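PDB 2Z5L: tylactone synthase starter module and modules 1 & 2 from Streptomyces fradiae, which probably reduces a beta-keto group of the growing tylactone chain with NADPH, as the first ketoreductase of the tylosin polyketide synthase, and sets the chirality of the resulting hydroxyl. Local coordinates for residues A[262-267]-A[287-292]; A[266-271]-A[298-303]; A[338-343]-A[385-390]. All blocks are in the same frame, centred on the assembly; numbering follows the deposited sequence.

Contact 1 of 3, residues A[262-267]-A[287-292]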
loop_
_atom_site.group_PDB
_atom_site.type_symbol
_atom_site.label_atom_id
_atom_site.label_comp_id
_atom_site.label_asym_id
_atom_site.label_seq_id
_atom_site.Cartn_x
_atom_site.Cartn_y
_atom_site.Cartn_z
ATOM N N VAL A 262 -21.532 -4.519 14.931
ATOM C CA VAL A 262 -20.197 -4.547 14.353
ATOM C C VAL A 262 -20.255 -5.260 13.003
ATOM O O VAL A 262 -20.719 -6.398 12.895
ATOM C CB VAL A 262 -19.186 -5.265 15.286
ATOM C CG1 VAL A 262 -17.803 -5.248 14.668
ATOM C CG2 VAL A 262 -19.155 -4.588 16.649
ATOM N N LEU A 263 -19.828 -4.553 11.965
ATOM C CA LEU A 263 -19.809 -5.092 10.611
ATOM C C LEU A 263 -18.407 -5.610 10.325
ATOM O O LEU A 263 -17.429 -4.870 10.484
ATOM C CB LEU A 263 -20.144 -4.001 9.597
ATOM C CG LEU A 263 -20.044 -4.382 8.123
ATOM C CD1 LEU A 263 -20.973 -5.574 7.818
ATOM C CD2 LEU A 263 -20.451 -3.177 7.256
ATOM N N ILE A 264 -18.316 -6.863 9.894
ATOM C CA ILE A 264 -17.022 -7.474 9.582
ATOM C C ILE A 264 -17.011 -8.099 8.192
ATOM O O ILE A 264 -17.693 -9.105 7.958
ATOM C CB ILE A 264 -16.665 -8.595 10.588
ATOM C CG1 ILE A 264 -16.408 -8.011 11.971
ATOM C CG2 ILE A 264 -15.445 -9.373 10.087
ATOM C CD1 ILE A 264 -16.424 -9.062 13.078
ATOM N N THR A 265 -16.240 -7.527 7.267
ATOM C CA THR A 265 -16.188 -8.137 5.940
ATOM C C THR A 265 -15.148 -9.265 5.983
ATOM O O THR A 265 -14.291 -9.294 6.876
ATOM C CB THR A 265 -15.877 -7.118 4.815
ATOM O OG1 THR A 265 -14.514 -6.697 4.878
ATOM C CG2 THR A 265 -16.787 -5.879 4.953
ATOM N N GLY A 266 -15.253 -10.213 5.056
ATOM C CA GLY A 266 -14.344 -11.338 5.061
ATOM C C GLY A 266 -14.461 -12.047 6.398
ATOM O O GLY A 266 -13.483 -12.532 6.964
ATOM N N GLY A 267 -15.679 -12.110 6.918
ATOM C CA GLY A 267 -15.899 -12.759 8.208
ATOM C C GLY A 267 -15.758 -14.283 8.229
ATOM O O GLY A 267 -15.719 -14.873 9.299
ATOM N N LEU A 287 -23.291 -8.749 15.487
ATOM C CA LEU A 287 -22.242 -8.933 14.516
ATOM C C LEU A 287 -22.928 -9.208 13.200
ATOM O O LEU A 287 -23.916 -9.954 13.144
ATOM C CB LEU A 287 -21.348 -10.127 14.880
ATOM C CG LEU A 287 -20.367 -9.950 16.040
ATOM C CD1 LEU A 287 -19.494 -11.216 16.212
ATOM C CD2 LEU A 287 -19.476 -8.753 15.760
ATOM N N VAL A 288 -22.420 -8.572 12.152
ATOM C CA VAL A 288 -22.928 -8.745 10.802
ATOM C C VAL A 288 -21.714 -9.173 9.994
ATOM O O VAL A 288 -20.783 -8.394 9.824
ATOM C CB VAL A 288 -23.489 -7.425 10.265
ATOM C CG1 VAL A 288 -23.793 -7.545 8.797
ATOM C CG2 VAL A 288 -24.755 -7.074 11.044
ATOM N N LEU A 289 -21.723 -10.413 9.520
ATOM C CA LEU A 289 -20.606 -10.957 8.772
ATOM C C LEU A 289 -20.926 -11.113 7.300
ATOM O O LEU A 289 -21.988 -11.617 6.935
ATOM C CB LEU A 289 -20.221 -12.318 9.358
ATOM C CG LEU A 289 -20.141 -12.385 10.882
ATOM C CD1 LEU A 289 -19.970 -13.838 11.294
ATOM C CD2 LEU A 289 -19.005 -11.533 11.407
ATOM N N THR A 290 -20.013 -10.671 6.446
ATOM C CA THR A 290 -20.251 -10.817 5.024
ATOM C C THR A 290 -19.214 -11.768 4.488
ATOM O O THR A 290 -18.098 -11.826 5.002
ATOM C CB THR A 290 -20.140 -9.482 4.287
ATOM O OG1 THR A 290 -18.765 -9.191 4.036
ATOM C CG2 THR A 290 -20.736 -8.357 5.140
ATOM N N SER A 291 -19.602 -12.531 3.474
ATOM C CA SER A 291 -18.706 -13.487 2.832
ATOM C C SER A 291 -19.198 -13.799 1.424
ATOM O O SER A 291 -20.358 -13.554 1.092
ATOM C CB SER A 291 -18.629 -14.777 3.643
ATOM O OG SER A 291 -19.870 -15.457 3.656
ATOM N N ARG A 292 -18.297 -14.349 0.615
ATOM C CA ARG A 292 -18.559 -14.717 -0.769
ATOM C C ARG A 292 -19.746 -15.661 -0.954
ATOM O O ARG A 292 -20.551 -15.474 -1.864
ATOM C CB ARG A 292 -17.294 -15.350 -1.379
ATOM C CG ARG A 292 -16.475 -16.210 -0.386
ATOM C CD ARG A 292 -15.296 -15.432 0.209
ATOM N NE ARG A 292 -15.150 -15.573 1.655
ATOM C CZ ARG A 292 -15.234 -14.561 2.516
ATOM N NH1 ARG A 292 -15.470 -13.337 2.061
ATOM N NH2 ARG A 292 -15.077 -14.763 3.827
HETATM O O HOH W 1 -16.442 -10.042 2.514
#
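Val262 to Thr265 and Leu287 to Ser291 run side by side as parallel strands, their axes 17° apart and 4.8 Å at closest approach. The ladder goes from Val288 N to Val262 O, then Ile264 N to Val288 O (2.9 Å, almost straight at 172°), then Thr290 N to Ile264 O, longer at 3.2 Å. Beyond the strand, Gly267 N turns back to hydrogen-bond Thr290 O at 3.1 Å. These are the first two strands of the Rossmann fold of the KR domain, a member of the short-chain dehydrogenase/reductase family, joined through helix 270-281 as a beta-alpha-beta unit. That helix packs on the face of Val262, Ile264 and Leu287. Leu287 lays CD2 against Val262 CB (3.5 Å), its CG being turned away from the carbonyl carbon (chi1 -74°); Leu289 CD2 does likewise alongside Ile264 CB, 3.8 Å away. On the other face, beneath helix 324-333, Leu263 CD1 crosses to Val288 CG1 at 3.6 Å. At the C-terminal ends Thr290 OG1 lies beside Thr265 CB; the Thr265 hydroxyl itself hydrogen-bonds His341 ND1. A water takes the N-H of Gly266 at 2.8 Å and also bonds Thr290 OG1, with a weak bond from Arg292 NH1 reaching it in the guanidinium plane.

Contact 2 of 3, residues A[266-271]-A[298-303]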
loop_
_atom_site.group_PDB
_atom_site.type_symbol
_atom_site.label_atom_id
_atom_site.label_comp_id
_atom_site.label_asym_id
_atom_site.label_seq_id
_atom_site.Cartn_x
_atom_site.Cartn_y
_atom_site.Cartn_z
ATOM N N GLY A 266 -15.253 -10.213 5.056
ATOM C CA GLY A 266 -14.344 -11.338 5.061
ATOM C C GLY A 266 -14.461 -12.047 6.398
ATOM O O GLY A 266 -13.483 -12.532 6.964
ATOM N N GLY A 267 -15.679 -12.110 6.918
ATOM C CA GLY A 267 -15.899 -12.759 8.208
ATOM C C GLY A 267 -15.758 -14.283 8.229
ATOM O O GLY A 267 -15.719 -14.873 9.299
ATOM N N MET A 268 -15.703 -14.938 7.070
ATOM C CA MET A 268 -15.552 -16.384 7.078
ATOM C C MET A 268 -14.088 -16.759 6.767
ATOM O O MET A 268 -13.785 -17.908 6.446
ATOM C CB MET A 268 -16.525 -17.037 6.086
ATOM C CG MET A 268 -18.010 -16.863 6.493
ATOM S SD MET A 268 -18.410 -17.809 8.018
ATOM C CE MET A 268 -18.674 -19.382 7.317
ATOM N N GLY A 269 -13.195 -15.771 6.877
ATOM C CA GLY A 269 -11.768 -15.964 6.647
ATOM C C GLY A 269 -11.080 -16.237 7.971
ATOM O O GLY A 269 -11.702 -16.108 9.028
ATOM N N ALA A 270 -9.803 -16.606 7.941
ATOM C CA ALA A 270 -9.071 -16.924 9.176
ATOM C C ALA A 270 -9.086 -15.781 10.182
ATOM O O ALA A 270 -9.285 -15.991 11.374
ATOM C CB ALA A 270 -7.603 -17.305 8.844
ATOM N N ILE A 271 -8.839 -14.576 9.695
ATOM C CA ILE A 271 -8.853 -13.413 10.556
ATOM C C ILE A 271 -10.312 -13.110 10.946
ATOM O O ILE A 271 -10.640 -12.991 12.125
ATOM C CB ILE A 271 -8.216 -12.215 9.828
ATOM C CG1 ILE A 271 -6.699 -12.421 9.763
ATOM C CG2 ILE A 271 -8.557 -10.911 10.549
ATOM C CD1 ILE A 271 -5.951 -11.417 8.905
ATOM N N PRO A 298 -18.865 -22.789 4.485
ATOM C CA PRO A 298 -18.508 -23.892 5.394
ATOM C C PRO A 298 -18.391 -23.577 6.891
ATOM O O PRO A 298 -17.561 -22.774 7.325
ATOM C CB PRO A 298 -17.223 -24.466 4.768
ATOM C CG PRO A 298 -16.622 -23.319 4.031
ATOM C CD PRO A 298 -17.831 -22.565 3.453
ATOM N N GLY A 299 -19.238 -24.245 7.666
ATOM C CA GLY A 299 -19.263 -24.049 9.101
ATOM C C GLY A 299 -19.868 -22.696 9.453
ATOM O O GLY A 299 -19.685 -22.202 10.572
ATOM N N ALA A 300 -20.572 -22.098 8.486
ATOM C CA ALA A 300 -21.199 -20.784 8.667
ATOM C C ALA A 300 -22.190 -20.880 9.806
ATOM O O ALA A 300 -22.092 -20.134 10.783
ATOM C CB ALA A 300 -21.892 -20.341 7.377
ATOM N N ALA A 301 -23.105 -21.838 9.687
ATOM C CA ALA A 301 -24.153 -22.080 10.670
ATOM C C ALA A 301 -23.572 -22.404 12.040
ATOM O O ALA A 301 -24.016 -21.885 13.075
ATOM C CB ALA A 301 -25.080 -23.236 10.185
ATOM N N GLU A 302 -22.567 -23.273 12.048
ATOM C CA GLU A 302 -21.910 -23.674 13.285
ATOM C C GLU A 302 -21.263 -22.481 13.979
ATOM O O GLU A 302 -21.437 -22.280 15.181
ATOM C CB GLU A 302 -20.862 -24.755 13.011
ATOM C CG GLU A 302 -21.443 -26.075 12.530
ATOM C CD GLU A 302 -21.894 -26.021 11.084
ATOM O OE1 GLU A 302 -21.635 -24.998 10.416
ATOM O OE2 GLU A 302 -22.508 -27.002 10.614
ATOM N N LEU A 303 -20.515 -21.692 13.214
ATOM C CA LEU A 303 -19.857 -20.497 13.751
ATOM C C LEU A 303 -20.836 -19.492 14.382
ATOM O O LEU A 303 -20.595 -19.006 15.491
ATOM C CB LEU A 303 -19.070 -19.802 12.637
ATOM C CG LEU A 303 -17.881 -18.888 12.989
ATOM C CD1 LEU A 303 -17.858 -17.719 12.024
ATOM C CD2 LEU A 303 -17.949 -18.401 14.408
#
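A single side chain, Met268, makes nearly all of this contact, crossing from a glycine-rich turn to the start of helix 300-308. The methionine sets out with CG opposite the carbonyl carbon (chi1 -66°), and bends at chi2 (-68°) and chi3 (-82°) curl SD and CE toward the helix. Met268 SD lies 4.0 Å from Leu303 CD1, the two side chains running past one another in opposing senses. Met268 CE reaches the first turn of the helix, near Ala300 CB and 3.6 Å from Pro298 O, but it is modelled too close to Ala300 for its exact position to be trusted. Gly299 sits at the N-cap of that helix, and Leu303 N closes the first turn on Gly299 O at 2.8 Å. Outside the two segments, Arg273 NH2 hydrogen-bonds both Met268 O and Pro298 O, tying the backbones that the methionine spans, while His316 touches Met268 and Ala300. In the 266-271 segment, Gly266 to Gly269 form a type I beta turn, and Gly269 is the N-cap of helix 270-281. With Gly267 and Gly269, this strand-turn-helix fits the glycine-rich loop that, in Rossmann-fold reductases, typically binds the dinucleotide cofactor.

Contact 3 of 3, residues A[338-343]-A[385-390]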
loop_
_atom_site.group_PDB
_atom_site.type_symbol
_atom_site.label_atom_id
_atom_site.label_comp_id
_atom_site.label_asym_id
_atom_site.label_seq_id
_atom_site.Cartn_x
_atom_site.Cartn_y
_atom_site.Cartn_z
ATOM N N ALA A 338 -19.257 0.121 14.298
ATOM C CA ALA A 338 -17.876 -0.218 13.977
ATOM C C ALA A 338 -17.837 -1.125 12.743
ATOM O O ALA A 338 -18.659 -2.037 12.603
ATOM C CB ALA A 338 -17.222 -0.911 15.169
ATOM N N VAL A 339 -16.885 -0.855 11.852
ATOM C CA VAL A 339 -16.697 -1.638 10.627
ATOM C C VAL A 339 -15.283 -2.202 10.597
ATOM O O VAL A 339 -14.323 -1.487 10.874
ATOM C CB VAL A 339 -16.905 -0.773 9.355
ATOM C CG1 VAL A 339 -16.637 -1.598 8.102
ATOM C CG2 VAL A 339 -18.316 -0.233 9.319
ATOM N N PHE A 340 -15.153 -3.489 10.281
ATOM C CA PHE A 340 -13.838 -4.138 10.190
ATOM C C PHE A 340 -13.736 -4.783 8.801
ATOM O O PHE A 340 -14.463 -5.723 8.482
ATOM C CB PHE A 340 -13.685 -5.196 11.281
ATOM C CG PHE A 340 -13.550 -4.621 12.673
ATOM C CD1 PHE A 340 -12.308 -4.324 13.210
ATOM C CD2 PHE A 340 -14.672 -4.386 13.450
ATOM C CE1 PHE A 340 -12.187 -3.816 14.512
ATOM C CE2 PHE A 340 -14.562 -3.880 14.748
ATOM C CZ PHE A 340 -13.321 -3.594 15.276
ATOM N N HIS A 341 -12.831 -4.271 7.977
ATOM C CA HIS A 341 -12.653 -4.777 6.620
ATOM C C HIS A 341 -11.493 -5.760 6.525
ATOM O O HIS A 341 -10.343 -5.343 6.430
ATOM C CB HIS A 341 -12.408 -3.603 5.670
ATOM C CG HIS A 341 -12.427 -3.975 4.220
ATOM N ND1 HIS A 341 -13.454 -4.694 3.650
ATOM C CD2 HIS A 341 -11.544 -3.721 3.224
ATOM C CE1 HIS A 341 -13.202 -4.871 2.363
ATOM N NE2 HIS A 341 -12.050 -4.292 2.081
ATOM N N THR A 342 -11.786 -7.059 6.555
ATOM C CA THR A 342 -10.715 -8.047 6.452
ATOM C C THR A 342 -10.743 -8.725 5.079
ATOM O O THR A 342 -9.856 -9.514 4.764
ATOM C CB THR A 342 -10.776 -9.130 7.583
ATOM O OG1 THR A 342 -11.602 -10.211 7.170
ATOM C CG2 THR A 342 -11.391 -8.581 8.878
ATOM N N ALA A 343 -11.743 -8.405 4.249
ATOM C CA ALA A 343 -11.847 -9.028 2.921
ATOM C C ALA A 343 -10.649 -8.772 2.009
ATOM O O ALA A 343 -10.024 -7.713 2.048
ATOM C CB ALA A 343 -13.126 -8.585 2.214
ATOM N N ALA A 385 -15.948 3.619 14.467
ATOM C CA ALA A 385 -14.800 2.769 14.203
ATOM C C ALA A 385 -14.811 2.263 12.766
ATOM O O ALA A 385 -15.785 1.669 12.306
ATOM C CB ALA A 385 -14.782 1.613 15.175
ATOM N N PHE A 386 -13.712 2.521 12.066
ATOM C CA PHE A 386 -13.530 2.125 10.677
ATOM C C PHE A 386 -12.124 1.508 10.604
ATOM O O PHE A 386 -11.116 2.214 10.476
ATOM C CB PHE A 386 -13.621 3.374 9.797
ATOM C CG PHE A 386 -13.926 3.097 8.354
ATOM C CD1 PHE A 386 -15.224 2.835 7.937
ATOM C CD2 PHE A 386 -12.910 3.116 7.405
ATOM C CE1 PHE A 386 -15.505 2.601 6.585
ATOM C CE2 PHE A 386 -13.182 2.883 6.055
ATOM C CZ PHE A 386 -14.481 2.623 5.644
ATOM N N VAL A 387 -12.059 0.187 10.688
ATOM C CA VAL A 387 -10.783 -0.505 10.678
ATOM C C VAL A 387 -10.464 -1.216 9.373
ATOM O O VAL A 387 -11.231 -2.060 8.892
ATOM C CB VAL A 387 -10.742 -1.528 11.822
ATOM C CG1 VAL A 387 -9.331 -2.030 12.027
ATOM C CG2 VAL A 387 -11.274 -0.888 13.086
ATOM N N LEU A 388 -9.317 -0.879 8.800
ATOM C CA LEU A 388 -8.910 -1.505 7.557
ATOM C C LEU A 388 -7.698 -2.369 7.829
ATOM O O LEU A 388 -6.746 -1.946 8.499
ATOM C CB LEU A 388 -8.599 -0.447 6.490
ATOM C CG LEU A 388 -9.707 0.579 6.179
ATOM C CD1 LEU A 388 -9.193 1.572 5.169
ATOM C CD2 LEU A 388 -10.963 -0.106 5.643
ATOM N N PHE A 389 -7.758 -3.599 7.330
ATOM C CA PHE A 389 -6.664 -4.558 7.493
ATOM C C PHE A 389 -5.761 -4.471 6.280
ATOM O O PHE A 389 -6.066 -5.004 5.218
ATOM C CB PHE A 389 -7.214 -5.979 7.633
ATOM C CG PHE A 389 -7.742 -6.275 8.997
ATOM C CD1 PHE A 389 -8.824 -5.562 9.501
ATOM C CD2 PHE A 389 -7.158 -7.256 9.787
ATOM C CE1 PHE A 389 -9.322 -5.821 10.776
ATOM C CE2 PHE A 389 -7.650 -7.520 11.061
ATOM C CZ PHE A 389 -8.739 -6.799 11.556
ATOM N N SER A 390 -4.650 -3.769 6.455
ATOM C CA SER A 390 -3.680 -3.593 5.403
ATOM C C SER A 390 -2.621 -4.686 5.553
ATOM O O SER A 390 -2.792 -5.635 6.314
ATOM C CB SER A 390 -3.054 -2.194 5.512
ATOM O OG SER A 390 -2.243 -1.912 4.398
#
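Phe389 leans toward strand 338-341 from near the C-terminal end of its own strand, and its side chain can be followed atom by atom. Phe389 CB starts 3.4 Å from His341 O, the same carbonyl that accepts the hydrogen bond from Phe389 N at 3.2 Å. With CG opposite the carbonyl carbon (chi1 -79°), the ring swings back over the neighbouring strand, and Phe389 CD1 also comes within 3.4 Å of His341 O. Phe389 CE1 then meets two partners. The CG2 methyl of Thr342 sits over one face of the ring, displaced toward the CE1 rim, in a CH-pi contact 4.0 Å from the centroid and 14° off the normal. Phe340 CD1 approaches Phe389 CE1 near the planes of both rings, edge against edge, at 4.1 Å. Phe389 CZ still brushes the Thr342 methyl, and beyond the two segments the ring also meets Trp430.

The backbones beneath are parallel neighbours in the central sheet of the Rossmann fold, nearly aligned in direction. Val339 N bonds Ala385 O from well above the carbonyl plane, whereas His341 N meets Val387 O almost perfectly straight, at 178°. On the face of Phe340 and Val387, the Phe340 ring lies beside the valine, Phe340 CE1 only 3.4 Å from Val387 CG2; helix 457-470 packs on both, and helix 270-281 on Phe340. The opposite face carries Val339, His341 and Leu388 against helix 356-376. There His341 CB rests on Leu388 CD2 at 3.8 Å, and both ring nitrogens are engaged outside the pair: ND1 with Thr265 OG1 and NE2 with Lys366 O, which should fix the rotation of the imidazole. Thr342 OG1 is hydrogen-bonded to Thr265 O. At the N-terminal end Ala338 and Ala385 bring their methyls together.

Contacts 1 and 3 lie in the same parallel sheet with centres about 10 Å apart, because strands 261-265 and 338-341 are neighbours in it: Leu263 O and Phe340 N are 2.7 Å apart, and Thr265 N and Phe340 O 2.8 Å. Contact 2 takes up the chain where the first segment of contact 1 ends, sharing Gly266 and Gly267; the centres are about 9 Å apart. From the first turn of the helix that follows, Ile271 CG2 reaches Phe389 CE2 of contact 3 at 3.5 Å, though those centres are about 16 Å apart. Contact 2 and the C-terminal parts of contacts 1 and 3 gather at the C-terminal ends of the strands, where relatives hold the nicotinamide cofactor.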